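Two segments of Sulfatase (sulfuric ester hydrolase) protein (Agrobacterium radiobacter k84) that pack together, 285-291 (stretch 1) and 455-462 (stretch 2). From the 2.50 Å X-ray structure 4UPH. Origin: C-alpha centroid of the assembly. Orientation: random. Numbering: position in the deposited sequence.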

# COMPACT_ATOMS: atom_id res chain seq x y z
N HIS A 285 -26.68 -6.02 -5.63
CA HIS A 285 -25.43 -5.41 -6.05
C HIS A 285 -24.97 -5.88 -7.45
O HIS A 285 -25.05 -7.08 -7.73
CB HIS A 285 -24.29 -5.68 -5.00
CG HIS A 285 -23.13 -4.74 -5.12
ND1 HIS A 285 -22.05 -5.03 -5.94
CD2 HIS A 285 -22.97 -3.49 -4.61
CE1 HIS A 285 -21.27 -3.96 -5.88
NE2 HIS A 285 -21.78 -3.01 -5.09
N PRO A 286 -24.39 -4.96 -8.27
CA PRO A 286 -23.89 -5.34 -9.60
C PRO A 286 -22.93 -6.53 -9.64
O PRO A 286 -22.97 -7.30 -10.59
CB PRO A 286 -23.19 -4.07 -10.11
CG PRO A 286 -23.84 -2.94 -9.40
CD PRO A 286 -24.26 -3.49 -8.04
N LEU A 287 -22.07 -6.69 -8.61
CA LEU A 287 -21.14 -7.80 -8.51
C LEU A 287 -21.88 -9.13 -8.40
O LEU A 287 -21.41 -10.13 -8.97
CB LEU A 287 -20.17 -7.62 -7.31
CG LEU A 287 -19.07 -8.71 -7.18
CD1 LEU A 287 -18.01 -8.58 -8.26
CD2 LEU A 287 -18.46 -8.74 -5.78
N LEU A 288 -23.02 -9.15 -7.69
CA LEU A 288 -23.83 -10.36 -7.52
C LEU A 288 -24.50 -10.75 -8.85
O LEU A 288 -24.50 -11.93 -9.23
CB LEU A 288 -24.89 -10.16 -6.41
CG LEU A 288 -24.37 -9.92 -4.98
CD1 LEU A 288 -25.54 -9.77 -4.00
CD2 LEU A 288 -23.46 -11.04 -4.52
N ALA A 289 -24.97 -9.72 -9.60
CA ALA A 289 -25.64 -9.87 -10.89
C ALA A 289 -24.66 -10.38 -11.96
O ALA A 289 -25.07 -11.07 -12.90
CB ALA A 289 -26.25 -8.53 -11.32
N PHE A 290 -23.38 -10.05 -11.80
CA PHE A 290 -22.31 -10.47 -12.70
C PHE A 290 -21.82 -11.87 -12.36
O PHE A 290 -21.79 -12.74 -13.22
CB PHE A 290 -21.15 -9.45 -12.66
CG PHE A 290 -19.85 -9.91 -13.27
CD1 PHE A 290 -19.70 -9.97 -14.65
CD2 PHE A 290 -18.77 -10.26 -12.47
CE1 PHE A 290 -18.50 -10.40 -15.22
CE2 PHE A 290 -17.57 -10.70 -13.05
CZ PHE A 290 -17.44 -10.77 -14.42
N ALA A 291 -21.44 -12.08 -11.11
CA ALA A 291 -20.80 -13.30 -10.63
C ALA A 291 -21.69 -14.52 -10.51
O ALA A 291 -21.23 -15.60 -10.81
CB ALA A 291 -20.12 -13.04 -9.30
N GLY A 455 -9.88 -10.19 -19.11
CA GLY A 455 -10.50 -8.88 -18.97
C GLY A 455 -12.02 -8.82 -18.98
O GLY A 455 -12.58 -7.76 -19.28
N GLU A 456 -12.70 -9.92 -18.60
CA GLU A 456 -14.17 -10.03 -18.58
C GLU A 456 -14.84 -9.06 -17.60
O GLU A 456 -15.72 -8.29 -18.03
CB GLU A 456 -14.63 -11.48 -18.27
CG GLU A 456 -13.96 -12.56 -19.11
CD GLU A 456 -14.61 -12.95 -20.43
OE1 GLU A 456 -15.39 -12.14 -20.99
OE2 GLU A 456 -14.31 -14.07 -20.91
N ALA A 457 -14.45 -9.10 -16.30
CA ALA A 457 -15.02 -8.21 -15.28
C ALA A 457 -14.81 -6.75 -15.65
O ALA A 457 -15.74 -5.94 -15.55
CB ALA A 457 -14.41 -8.52 -13.91
N GLU A 458 -13.60 -6.42 -16.16
CA GLU A 458 -13.21 -5.06 -16.58
C GLU A 458 -14.13 -4.53 -17.67
O GLU A 458 -14.59 -3.39 -17.59
CB GLU A 458 -11.73 -5.03 -17.04
CG GLU A 458 -10.70 -5.24 -15.93
CD GLU A 458 -10.35 -6.66 -15.54
OE1 GLU A 458 -11.12 -7.60 -15.85
OE2 GLU A 458 -9.27 -6.85 -14.93
N ARG A 459 -14.43 -5.38 -18.67
CA ARG A 459 -15.31 -5.02 -19.81
C ARG A 459 -16.76 -4.86 -19.37
O ARG A 459 -17.40 -3.87 -19.74
CB ARG A 459 -15.22 -6.03 -20.96
CG ARG A 459 -13.94 -5.89 -21.80
CD ARG A 459 -14.01 -6.66 -23.12
NE ARG A 459 -14.40 -8.06 -22.94
CZ ARG A 459 -13.55 -9.04 -22.67
NH1 ARG A 459 -12.25 -8.80 -22.56
NH2 ARG A 459 -13.99 -10.29 -22.53
N HIS A 460 -17.25 -5.84 -18.56
CA HIS A 460 -18.59 -5.87 -18.00
C HIS A 460 -18.87 -4.63 -17.17
O HIS A 460 -19.88 -3.96 -17.40
CB HIS A 460 -18.78 -7.13 -17.16
CG HIS A 460 -20.13 -7.20 -16.52
ND1 HIS A 460 -21.13 -8.02 -17.00
CD2 HIS A 460 -20.59 -6.54 -15.43
CE1 HIS A 460 -22.17 -7.82 -16.21
NE2 HIS A 460 -21.90 -6.92 -15.26
N PHE A 461 -17.99 -4.32 -16.21
CA PHE A 461 -18.21 -3.17 -15.33
C PHE A 461 -17.75 -1.84 -15.91
O PHE A 461 -18.23 -0.79 -15.46
CB PHE A 461 -17.57 -3.41 -13.94
CG PHE A 461 -18.16 -4.58 -13.17
CD1 PHE A 461 -19.46 -4.53 -12.68
CD2 PHE A 461 -17.40 -5.71 -12.91
CE1 PHE A 461 -20.00 -5.59 -11.97
CE2 PHE A 461 -17.94 -6.79 -12.20
CZ PHE A 461 -19.23 -6.71 -11.73
N GLY A 462 -16.85 -1.87 -16.88
CA GLY A 462 -16.32 -0.65 -17.47
C GLY A 462 -15.30 -0.03 -16.53
O GLY A 462 -15.21 1.21 -16.40
O HOH W 1 -23.53 -6.41 -13.07

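Helix 286-291, which continues beyond this segment, and helix 456-461 meet with their N-to-C directions 125° apart. Their axes come no closer than 11.5 Å, so the backbones stay well separated and large aromatic side chains fill the gap. The first helix opens at His-285, in the N-cap position, whose ND1 accepts a hydrogen bond from Leu-287 N at 3.1 Å and so satisfies an amide that has no helical carbonyl to pair with.

The main bump is Phe-290. With chi1 in the t well, its ring reaches into a hollow on the second helix formed by Ala-457, His-460 and Phe-461. The small side chain of Ala-457 leaves room for the ring tip: Phe-290 CZ lies 3.6 Å from Ala-457 CA and 3.8 Å from its CB. His-460 supplies a wall one turn along. The edge of Phe-290 is directed at the imidazole face, with CD1 3.4 Å from His-460 CG, the centroids 4.5 Å apart and the planes at 53°; Phe-290 CB also sits over this face, 4.0 Å from the ring centroid, in a CH-pi contact.

Phe-461 is the reciprocal bump. Its CA-to-CB bond points sideways, but the ring comes nearer the first helix and enters the space between Pro-286, Leu-287 and Phe-290. Its edge faces the Phe-290 ring, with centroids 4.9 Å apart and planes at 61°, while Phe-461 CZ packs 3.5 Å from Phe-290 CB and 4.1 Å from Leu-287 CD1. Pro-286 CB closes in on Phe-461 CE1 at 4.0 Å.

No direct hydrogen bond crosses the interface. Instead, a water bridges it, donating to Pro-286 O at 2.7 Å and lying 2.8 Å from His-460 NE2. His-460 thus offers its ring face to Phe-290 and a nitrogen to the water, adding a polar link to contacts that are otherwise largely apolar and aromatic.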